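Local coordinates for protein trichothecene 3-O-acetyltransferase (Gibberella zeae, PDB 2RKV) that catalyses the transfer of an acetyl group from acetyl coenzyme A to the 3-hydroxyl of trichothecene mycotoxins such as T-2 toxin, at residues F111-N114 and K120-P123; V196-N201 and Y353-P358; A229-F234 and E409-F414. All coordinates share one frame; numbering follows the deposited sequence.

Contact 1: residues F111-N114 and K120-P123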
loop_
_atom_site.group_PDB
_atom_site.type_symbol
_atom_site.label_atom_id
_atom_site.label_comp_id
_atom_site.label_asym_id
_atom_site.label_seq_id
_atom_site.Cartn_x
_atom_site.Cartn_y
_atom_site.Cartn_z
ATOM N N PHE A 111 1.909 -13.072 -10.123
ATOM C CA PHE A 111 1.465 -13.063 -8.728
ATOM C C PHE A 111 -0.050 -12.870 -8.717
ATOM O O PHE A 111 -0.563 -11.830 -8.295
ATOM C CB PHE A 111 2.156 -11.940 -7.928
ATOM C CG PHE A 111 3.639 -12.093 -7.792
ATOM C CD1 PHE A 111 4.192 -12.700 -6.658
ATOM C CD2 PHE A 111 4.499 -11.616 -8.783
ATOM C CE1 PHE A 111 5.579 -12.831 -6.517
ATOM C CE2 PHE A 111 5.882 -11.745 -8.657
ATOM C CZ PHE A 111 6.427 -12.348 -7.520
ATOM N N ASP A 112 -0.768 -13.878 -9.200
ATOM C CA ASP A 112 -2.213 -13.793 -9.325
ATOM C C ASP A 112 -2.840 -13.968 -7.940
ATOM O O ASP A 112 -2.676 -15.017 -7.324
ATOM C CB ASP A 112 -2.690 -14.883 -10.297
ATOM C CG ASP A 112 -4.188 -14.828 -10.573
ATOM O OD1 ASP A 112 -4.935 -14.160 -9.834
ATOM O OD2 ASP A 112 -4.616 -15.480 -11.558
ATOM N N GLU A 113 -3.543 -12.947 -7.449
ATOM C CA GLU A 113 -4.095 -12.999 -6.085
ATOM C C GLU A 113 -5.013 -14.208 -5.896
ATOM O O GLU A 113 -5.145 -14.714 -4.793
ATOM C CB GLU A 113 -4.857 -11.723 -5.715
ATOM C CG GLU A 113 -6.119 -11.491 -6.556
ATOM C CD GLU A 113 -7.044 -10.433 -5.991
ATOM O OE1 GLU A 113 -6.757 -9.886 -4.894
ATOM O OE2 GLU A 113 -8.071 -10.137 -6.652
ATOM N N ASN A 114 -5.651 -14.660 -6.974
ATOM C CA ASN A 114 -6.560 -15.801 -6.875
ATOM C C ASN A 114 -5.829 -17.120 -6.634
ATOM O O ASN A 114 -6.412 -18.073 -6.103
ATOM C CB ASN A 114 -7.458 -15.866 -8.114
ATOM C CG ASN A 114 -8.285 -14.607 -8.291
ATOM O OD1 ASN A 114 -8.221 -13.953 -9.334
ATOM N ND2 ASN A 114 -9.037 -14.240 -7.266
ATOM N N LYS A 120 -8.976 -12.056 -1.551
ATOM C CA LYS A 120 -8.872 -10.994 -2.557
ATOM C C LYS A 120 -8.679 -9.621 -1.922
ATOM O O LYS A 120 -9.060 -9.393 -0.770
ATOM C CB LYS A 120 -10.098 -10.997 -3.470
ATOM C CG LYS A 120 -10.139 -12.197 -4.412
ATOM C CD LYS A 120 -11.453 -12.275 -5.193
ATOM C CE LYS A 120 -11.631 -11.075 -6.119
ATOM N NZ LYS A 120 -10.641 -11.078 -7.234
ATOM N N THR A 121 -8.073 -8.711 -2.682
ATOM C CA THR A 121 -7.900 -7.325 -2.271
ATOM C C THR A 121 -9.242 -6.617 -2.058
ATOM O O THR A 121 -9.447 -5.928 -1.050
ATOM C CB THR A 121 -7.089 -6.558 -3.328
ATOM O OG1 THR A 121 -5.758 -7.087 -3.382
ATOM C CG2 THR A 121 -7.036 -5.075 -2.991
ATOM N N LEU A 122 -10.144 -6.790 -3.021
ATOM C CA LEU A 122 -11.424 -6.108 -3.013
ATOM C C LEU A 122 -12.530 -7.025 -2.496
ATOM O O LEU A 122 -12.383 -8.248 -2.549
ATOM C CB LEU A 122 -11.750 -5.589 -4.423
ATOM C CG LEU A 122 -10.707 -4.631 -5.016
ATOM C CD1 LEU A 122 -10.999 -4.308 -6.489
ATOM C CD2 LEU A 122 -10.552 -3.343 -4.187
ATOM N N PRO A 123 -13.633 -6.435 -1.980
ATOM C CA PRO A 123 -14.771 -7.213 -1.480
ATOM C C PRO A 123 -15.591 -7.807 -2.627
ATOM O O PRO A 123 -16.750 -7.428 -2.834
ATOM C CB PRO A 123 -15.586 -6.175 -0.701
ATOM C CG PRO A 123 -15.298 -4.888 -1.392
ATOM C CD PRO A 123 -13.849 -4.982 -1.813
HETATM O O HOH W 1 -9.550 -8.134 -5.567
#

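Contact 2: residues V196-N201 and Y353-P358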
loop_
_atom_site.group_PDB
_atom_site.type_symbol
_atom_site.label_atom_id
_atom_site.label_comp_id
_atom_site.label_asym_id
_atom_site.label_seq_id
_atom_site.Cartn_x
_atom_site.Cartn_y
_atom_site.Cartn_z
ATOM N N VAL A 196 -4.538 10.085 17.506
ATOM C CA VAL A 196 -4.621 11.370 16.811
ATOM C C VAL A 196 -5.470 12.306 17.672
ATOM O O VAL A 196 -6.694 12.140 17.754
ATOM C CB VAL A 196 -5.247 11.243 15.393
ATOM C CG1 VAL A 196 -5.288 12.617 14.702
ATOM C CG2 VAL A 196 -4.475 10.247 14.532
ATOM N N PRO A 197 -4.826 13.274 18.346
ATOM C CA PRO A 197 -5.580 14.214 19.179
ATOM C C PRO A 197 -6.546 15.038 18.332
ATOM O O PRO A 197 -6.158 15.558 17.282
ATOM C CB PRO A 197 -4.489 15.111 19.773
ATOM C CG PRO A 197 -3.220 14.334 19.638
ATOM C CD PRO A 197 -3.374 13.533 18.386
ATOM N N TYR A 198 -7.795 15.144 18.777
ATOM C CA TYR A 198 -8.810 15.836 17.989
ATOM C C TYR A 198 -8.696 17.351 18.088
ATOM O O TYR A 198 -8.108 17.879 19.036
ATOM C CB TYR A 198 -10.218 15.385 18.385
ATOM C CG TYR A 198 -10.466 13.904 18.200
ATOM C CD1 TYR A 198 -10.943 13.125 19.255
ATOM C CD2 TYR A 198 -10.219 13.283 16.975
ATOM C CE1 TYR A 198 -11.174 11.762 19.097
ATOM C CE2 TYR A 198 -10.441 11.920 16.805
ATOM C CZ TYR A 198 -10.917 11.168 17.867
ATOM O OH TYR A 198 -11.144 9.829 17.705
ATOM N N LEU A 199 -9.245 18.037 17.089
ATOM C CA LEU A 199 -9.337 19.490 17.105
ATOM C C LEU A 199 -10.571 19.889 17.907
ATOM O O LEU A 199 -11.607 19.229 17.833
ATOM C CB LEU A 199 -9.405 20.050 15.676
ATOM C CG LEU A 199 -8.220 19.772 14.736
ATOM C CD1 LEU A 199 -8.516 20.246 13.328
ATOM C CD2 LEU A 199 -6.914 20.394 15.245
ATOM N N GLU A 200 -10.451 20.964 18.678
ATOM C CA GLU A 200 -11.543 21.424 19.532
ATOM C C GLU A 200 -12.538 22.271 18.733
ATOM O O GLU A 200 -12.131 23.073 17.892
ATOM C CB GLU A 200 -10.979 22.222 20.715
ATOM N N ASN A 201 -13.833 22.066 18.991
ATOM C CA ASN A 201 -14.929 22.828 18.369
ATOM C C ASN A 201 -14.844 22.890 16.847
ATOM O O ASN A 201 -15.034 23.947 16.234
ATOM C CB ASN A 201 -15.022 24.239 18.968
ATOM C CG ASN A 201 -15.248 24.220 20.466
ATOM O OD1 ASN A 201 -16.180 23.584 20.959
ATOM N ND2 ASN A 201 -14.391 24.919 21.198
ATOM N N TYR A 353 -13.195 15.204 11.974
ATOM C CA TYR A 353 -14.413 15.132 11.173
ATOM C C TYR A 353 -15.040 13.738 11.249
ATOM O O TYR A 353 -16.254 13.596 11.436
ATOM C CB TYR A 353 -14.143 15.508 9.717
ATOM C CG TYR A 353 -15.405 15.569 8.891
ATOM C CD1 TYR A 353 -16.180 16.731 8.855
ATOM C CD2 TYR A 353 -15.841 14.460 8.163
ATOM C CE1 TYR A 353 -17.349 16.790 8.099
ATOM C CE2 TYR A 353 -17.017 14.510 7.409
ATOM C CZ TYR A 353 -17.760 15.679 7.382
ATOM O OH TYR A 353 -18.918 15.741 6.634
ATOM N N LEU A 354 -14.206 12.713 11.092
ATOM C CA LEU A 354 -14.675 11.332 11.214
ATOM C C LEU A 354 -15.267 11.090 12.600
ATOM O O LEU A 354 -16.374 10.569 12.738
ATOM C CB LEU A 354 -13.522 10.367 10.943
ATOM C CG LEU A 354 -13.157 10.209 9.469
ATOM C CD1 LEU A 354 -11.735 9.652 9.349
ATOM C CD2 LEU A 354 -14.162 9.317 8.719
ATOM N N HIS A 355 -14.526 11.476 13.630
ATOM C CA HIS A 355 -14.974 11.284 15.003
ATOM C C HIS A 355 -16.344 11.934 15.255
ATOM O O HIS A 355 -17.213 11.347 15.918
ATOM C CB HIS A 355 -13.923 11.841 15.964
ATOM C CG HIS A 355 -14.304 11.732 17.410
ATOM N ND1 HIS A 355 -14.484 10.523 18.044
ATOM C CD2 HIS A 355 -14.520 12.686 18.347
ATOM C CE1 HIS A 355 -14.801 10.734 19.310
ATOM N NE2 HIS A 355 -14.833 12.039 19.518
ATOM N N ASN A 356 -16.524 13.133 14.709
ATOM C CA ASN A 356 -17.734 13.937 14.929
ATOM C C ASN A 356 -18.946 13.477 14.128
ATOM O O ASN A 356 -20.064 13.969 14.340
ATOM C CB ASN A 356 -17.464 15.413 14.610
ATOM C CG ASN A 356 -16.539 16.082 15.617
ATOM O OD1 ASN A 356 -16.347 15.599 16.741
ATOM N ND2 ASN A 356 -15.968 17.221 15.216
ATOM N N ASN A 357 -18.731 12.555 13.196
ATOM C CA ASN A 357 -19.793 12.124 12.295
ATOM C C ASN A 357 -20.108 10.631 12.402
ATOM O O ASN A 357 -19.302 9.801 11.977
ATOM C CB ASN A 357 -19.441 12.507 10.857
ATOM C CG ASN A 357 -19.708 13.967 10.582
ATOM O OD1 ASN A 357 -20.841 14.346 10.281
ATOM N ND2 ASN A 357 -18.678 14.802 10.714
ATOM N N PRO A 358 -21.280 10.286 12.980
ATOM C CA PRO A 358 -21.690 8.873 13.034
ATOM C C PRO A 358 -21.838 8.259 11.641
ATOM O O PRO A 358 -21.596 7.065 11.469
ATOM C CB PRO A 358 -23.049 8.919 13.744
ATOM C CG PRO A 358 -23.049 10.215 14.496
ATOM C CD PRO A 358 -22.259 11.171 13.643
HETATM O O HOH W 2 -14.336 19.058 17.405
#

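Contact 3: residues A229-F234 and E409-F414. With ZBA (12,13-Epoxytrichothec-9-ene-3,4,8,15-tetrol-4,15-diacetate-8-isovalerate), chain D.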
loop_
_atom_site.group_PDB
_atom_site.type_symbol
_atom_site.label_atom_id
_atom_site.label_comp_id
_atom_site.label_asym_id
_atom_site.label_seq_id
_atom_site.Cartn_x
_atom_site.Cartn_y
_atom_site.Cartn_z
ATOM N N ALA A 229 -8.892 -1.795 -18.888
ATOM C CA ALA A 229 -7.665 -1.369 -18.213
ATOM C C ALA A 229 -6.800 -2.566 -17.831
ATOM O O ALA A 229 -7.237 -3.715 -17.935
ATOM C CB ALA A 229 -8.010 -0.538 -16.986
ATOM N N SER A 230 -5.569 -2.295 -17.402
ATOM C CA SER A 230 -4.673 -3.357 -16.967
ATOM C C SER A 230 -3.703 -2.882 -15.887
ATOM O O SER A 230 -3.629 -1.688 -15.599
ATOM C CB SER A 230 -3.900 -3.942 -18.157
ATOM O OG SER A 230 -2.835 -3.100 -18.563
ATOM N N TRP A 231 -2.987 -3.844 -15.304
ATOM C CA TRP A 231 -1.884 -3.609 -14.368
ATOM C C TRP A 231 -0.564 -3.979 -15.046
ATOM O O TRP A 231 -0.503 -4.938 -15.818
ATOM C CB TRP A 231 -2.045 -4.510 -13.136
ATOM C CG TRP A 231 -2.945 -3.986 -12.060
ATOM C CD1 TRP A 231 -4.196 -4.434 -11.739
ATOM C CD2 TRP A 231 -2.645 -2.930 -11.140
ATOM N NE1 TRP A 231 -4.701 -3.707 -10.688
ATOM C CE2 TRP A 231 -3.764 -2.784 -10.291
ATOM C CE3 TRP A 231 -1.528 -2.097 -10.944
ATOM C CZ2 TRP A 231 -3.813 -1.823 -9.270
ATOM C CZ3 TRP A 231 -1.574 -1.136 -9.930
ATOM C CH2 TRP A 231 -2.714 -1.011 -9.106
ATOM N N ALA A 232 0.501 -3.250 -14.728
ATOM C CA ALA A 232 1.843 -3.621 -15.155
ATOM C C ALA A 232 2.895 -3.083 -14.197
ATOM O O ALA A 232 2.756 -1.967 -13.671
ATOM C CB ALA A 232 2.129 -3.113 -16.569
ATOM N N PHE A 233 3.956 -3.850 -13.989
ATOM C CA PHE A 233 5.119 -3.366 -13.317
ATOM C C PHE A 233 6.047 -2.773 -14.359
ATOM O O PHE A 233 6.175 -3.279 -15.439
ATOM C CB PHE A 233 5.926 -4.490 -12.685
ATOM C CG PHE A 233 5.341 -5.090 -11.404
ATOM C CD1 PHE A 233 5.631 -6.379 -11.068
ATOM C CD2 PHE A 233 4.516 -4.381 -10.570
ATOM C CE1 PHE A 233 5.128 -6.952 -9.953
ATOM C CE2 PHE A 233 4.039 -4.951 -9.448
ATOM C CZ PHE A 233 4.332 -6.231 -9.149
ATOM N N PHE A 234 6.711 -1.715 -13.921
ATOM C CA PHE A 234 7.820 -1.084 -14.631
ATOM C C PHE A 234 9.002 -0.950 -13.688
ATOM O O PHE A 234 8.821 -0.540 -12.593
ATOM C CB PHE A 234 7.409 0.323 -15.092
ATOM C CG PHE A 234 6.301 0.332 -16.102
ATOM C CD1 PHE A 234 4.991 0.397 -15.734
ATOM C CD2 PHE A 234 6.592 0.319 -17.441
ATOM C CE1 PHE A 234 4.026 0.411 -16.662
ATOM C CE2 PHE A 234 5.606 0.339 -18.378
ATOM C CZ PHE A 234 4.343 0.349 -18.009
ATOM N N GLU A 409 -8.345 2.052 -12.452
ATOM C CA GLU A 409 -7.704 3.091 -13.266
ATOM C C GLU A 409 -7.038 4.170 -12.421
ATOM O O GLU A 409 -7.660 4.732 -11.515
ATOM C CB GLU A 409 -8.690 3.730 -14.248
ATOM C CG GLU A 409 -7.971 4.570 -15.298
ATOM C CD GLU A 409 -8.901 5.308 -16.235
ATOM O OE1 GLU A 409 -10.138 5.210 -16.072
ATOM O OE2 GLU A 409 -8.376 5.994 -17.133
ATOM N N SER A 410 -5.763 4.423 -12.728
ATOM C CA SER A 410 -4.954 5.488 -12.121
ATOM C C SER A 410 -4.389 5.164 -10.730
ATOM O O SER A 410 -3.667 5.981 -10.137
ATOM C CB SER A 410 -5.708 6.822 -12.113
ATOM O OG SER A 410 -5.978 7.217 -13.449
ATOM N N LEU A 411 -4.721 3.981 -10.220
ATOM C CA LEU A 411 -4.116 3.501 -8.976
ATOM C C LEU A 411 -2.684 3.038 -9.241
ATOM O O LEU A 411 -2.411 2.350 -10.235
ATOM C CB LEU A 411 -4.941 2.357 -8.377
ATOM C CG LEU A 411 -4.511 1.802 -7.016
ATOM C CD1 LEU A 411 -4.502 2.890 -5.943
ATOM C CD2 LEU A 411 -5.452 0.657 -6.633
ATOM N N MET A 412 -1.761 3.400 -8.346
ATOM C CA MET A 412 -0.358 3.056 -8.541
ATOM C C MET A 412 0.339 2.784 -7.216
ATOM O O MET A 412 -0.041 3.346 -6.191
ATOM C CB MET A 412 0.383 4.177 -9.270
ATOM C CG MET A 412 -0.273 4.620 -10.550
ATOM S SD MET A 412 0.670 5.938 -11.332
ATOM C CE MET A 412 -0.416 6.253 -12.725
ATOM N N TYR A 413 1.348 1.913 -7.258
ATOM C CA TYR A 413 2.203 1.626 -6.099
ATOM C C TYR A 413 3.682 1.666 -6.457
ATOM O O TYR A 413 4.066 1.365 -7.596
ATOM C CB TYR A 413 1.900 0.233 -5.525
ATOM C CG TYR A 413 0.476 0.079 -5.059
ATOM C CD1 TYR A 413 -0.499 -0.467 -5.895
ATOM C CD2 TYR A 413 0.096 0.496 -3.783
ATOM C CE1 TYR A 413 -1.828 -0.590 -5.470
ATOM C CE2 TYR A 413 -1.223 0.377 -3.350
ATOM C CZ TYR A 413 -2.180 -0.172 -4.198
ATOM O OH TYR A 413 -3.488 -0.280 -3.762
ATOM N N PHE A 414 4.516 2.036 -5.483
ATOM C CA PHE A 414 5.942 1.705 -5.553
ATOM C C PHE A 414 6.178 0.530 -4.613
ATOM O O PHE A 414 5.736 0.552 -3.458
ATOM C CB PHE A 414 6.855 2.853 -5.103
ATOM C CG PHE A 414 6.776 4.101 -5.958
ATOM C CD1 PHE A 414 6.202 4.081 -7.223
ATOM C CD2 PHE A 414 7.309 5.298 -5.480
ATOM C CE1 PHE A 414 6.155 5.243 -8.001
ATOM C CE2 PHE A 414 7.250 6.468 -6.250
ATOM C CZ PHE A 414 6.667 6.433 -7.508
HETATM O O18 ZBA D . -9.051 2.827 -4.861
HETATM C C44 ZBA D . -9.453 2.180 -3.981
HETATM C C45 ZBA D . -10.878 1.878 -3.692
HETATM C C46 ZBA D . -11.228 0.514 -4.071
HETATM C C48 ZBA D . -10.995 0.304 -5.477
HETATM C C47 ZBA D . -12.663 0.106 -3.933
HETATM O O17 ZBA D . -8.618 1.587 -3.122
HETATM C C31 ZBA D . -7.200 1.566 -3.351
HETATM C C30 ZBA D . -6.533 2.800 -2.844
HETATM C C32 ZBA D . -6.721 0.301 -2.743
HETATM C C39 ZBA D . -7.298 -0.947 -3.372
HETATM C C33 ZBA D . -5.906 0.294 -1.734
HETATM C C34 ZBA D . -5.343 1.507 -1.099
HETATM O O10 ZBA D . -4.034 1.648 -1.685
HETATM C C29 ZBA D . -6.145 2.795 -1.365
HETATM C C38 ZBA D . -7.405 2.758 -0.508
HETATM O O12 ZBA D . -8.439 3.519 -1.112
HETATM C C40 ZBA D . -9.274 4.247 -0.389
HETATM C C41 ZBA D . -10.282 4.928 -1.285
HETATM O O13 ZBA D . -9.260 4.390 0.738
HETATM C C28 ZBA D . -5.259 4.051 -0.972
HETATM C C37 ZBA D . -6.010 5.395 -1.042
HETATM C C35 ZBA D . -4.020 4.006 -1.857
HETATM C C25 ZBA D . -3.318 2.801 -1.351
HETATM C C36 ZBA D . -3.724 4.756 -3.045
HETATM O O11 ZBA D . -3.232 5.204 -1.805
HETATM C C27 ZBA D . -4.580 3.806 0.417
HETATM C C26 ZBA D . -3.291 3.061 0.122
HETATM O O16 ZBA D . -3.149 1.889 0.875
HETATM O O14 ZBA D . -4.230 5.104 0.910
HETATM C C42 ZBA D . -4.099 5.453 2.183
HETATM O O15 ZBA D . -3.803 6.554 2.518
HETATM C C43 ZBA D . -4.303 4.331 3.061
#

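Contact 1: residues F111-N114 and K120-P123
The carboxylate of E113 meets K120 and T121 with a different oxygen for each. OE1 takes the backbone amide of T121, with N at 2.8 Å from OE1 and an N-H...O angle of 162°; the donor arrives on the syn side, close to the carboxylate plane. OE2 forms a salt bridge with K120, whose NZ lies 2.8 Å from OE2 but comes from above the plane, 38° out of it. The same OE2 also accepts from water 1 at 2.7 Å. That water in turn accepts from the backbone N of L122 at 2.9 Å, so one glutamate holds two successive amides of the 120-123 loop, one directly and one through water. The hydroxyl OG1 of T121, 3.3 Å from E113 OE1, makes at most a weak bond there, its proton not being settled; the hydroxyl oxygen accepts from R402.

The torsions explain the reach. E113 sets CG between its own backbone N and carbonyl carbon (chi1 65°) and then runs extended to the loop, whereas the longer K120 chain bends at chi3 and chi4 to bring its ammonium back over the carboxylate.

Beyond the two segments, Q22 NE2 also donates to E113 OE1, and E406 offers K120 NZ a second carboxylate. D112 is the N-cap of helix 113-116, its OD1 accepting from N114 N at 3.0 Å, which fixes the turn that carries E113. L122, next to the gripped amide, lines the T-2 toxin pocket.

With donors at both oxygens and a lysine beside it, the buried E113 would be expected to stay ionised, tying the loop at the pocket wall to the helix start.

Contact 2: residues V196-N201 and Y353-P358
Y198, in an irregular loop, and H355 of helix 340-356 are the closest backbone pair of the two segments, with CA atoms 8.2 Å apart, a gap filled by their rings. The phenol and imidazole form an offset stack, with centroids 4.0 Å apart and planes only 10° from parallel. The displacement puts Y198 CE1 over the centre of the imidazole, whereas H355 CG sits over the rim of the phenol ring. H355 CB covers more of the same face in a CH-pi contact, 3.9 Å from the centroid of the Y198 ring. This follows from chi1 of H355, which at 178° sets CG anti to the backbone N and lays methylene and ring together along the tyrosine. On the other face of the phenol lies the carbonyl oxygen of V196. A tyrosine suits this partly exposed place, since its flat face packs while its OH bonds to T9.

The loop belongs to the long connection between helix 182-187 and strand 229-236, probably the crossover that joins the two halves of a BAHD acyltransferase. It lies along helix 340-356, where R348 donates to the carbonyls of P197 and Y198, and T352 bonds to L199 N.

Water 2 makes a second bridge beside the rings: it donates to L199 O at 2.8 Å and accepts from N356 ND2 at 3.3 Å. N357 folds back toward the preceding turn, its ND2 reaching Y353 O at 2.8 Å in a nearly straight bond and its backbone N reaching L354 O at 3.1 Å.

Contact 3: residues A229-F234 and E409-F414
Apolar packing joins W231 to L411 and Y413, all three buried. The far corner of the indole does the touching: W231 CH2 lies 3.9 Å from L411 CG, 3.8 Å from Y413 CE1, meeting the tyrosine at its ring edge, near the plane, and, closest of all, 3.6 Å from the backbone O of L411. L411 CD2 lies in the indole plane, at the edge, 4.0 Å from W231 CZ2. Strand 423-430 runs between strands 229-236 and 411-414 in the sheet, so the large indole must span an intervening strand, passing over A426 and S428, whose small side chains suit the crossing.

Two polar contacts hold the aromatic groups. W231 NE1 donates to the carbonyl of E406, fixing the indole's rotation. Y413 OH donates to O10 of the bound T-2 toxin at 2.9 Å, and O10 also lies near the plane of the phenol ring, at its edge.

L411 adds van der Waals contact with the toxin. Its CG stands anti to the backbone N (chi1 -176°), so that CD1 reaches the epoxide carbon C36 of the toxin at 3.5 Å while the same side chain rests on W231.

O10 is an ether oxygen and can only accept, which makes the tyrosine hydroxyl an apt partner. W231, packed against both pocket residues, forms a second shell, backing the pair that meets the toxin core.

In the fold
Contacts 1 and 3 belong to the surroundings of the toxin, whereas contact 2 is a surface contact far from them. The centres of contacts 1 and 3 are about 15 Å apart and their nearest atoms about 5 Å; E406 serves both, pairing with K120 through its carboxylate and with W231 through its carbonyl. The side chain of T121 is about 4 Å from the toxin and that of Y413 about 7 Å from coenzyme A. H156, which also bonds to the toxin, is probably the catalytic histidine of the BAHD HXXXD motif. Contact 2 is centred about 34 Å from the centre of each of the others and lies across the chain's centre from contact 3.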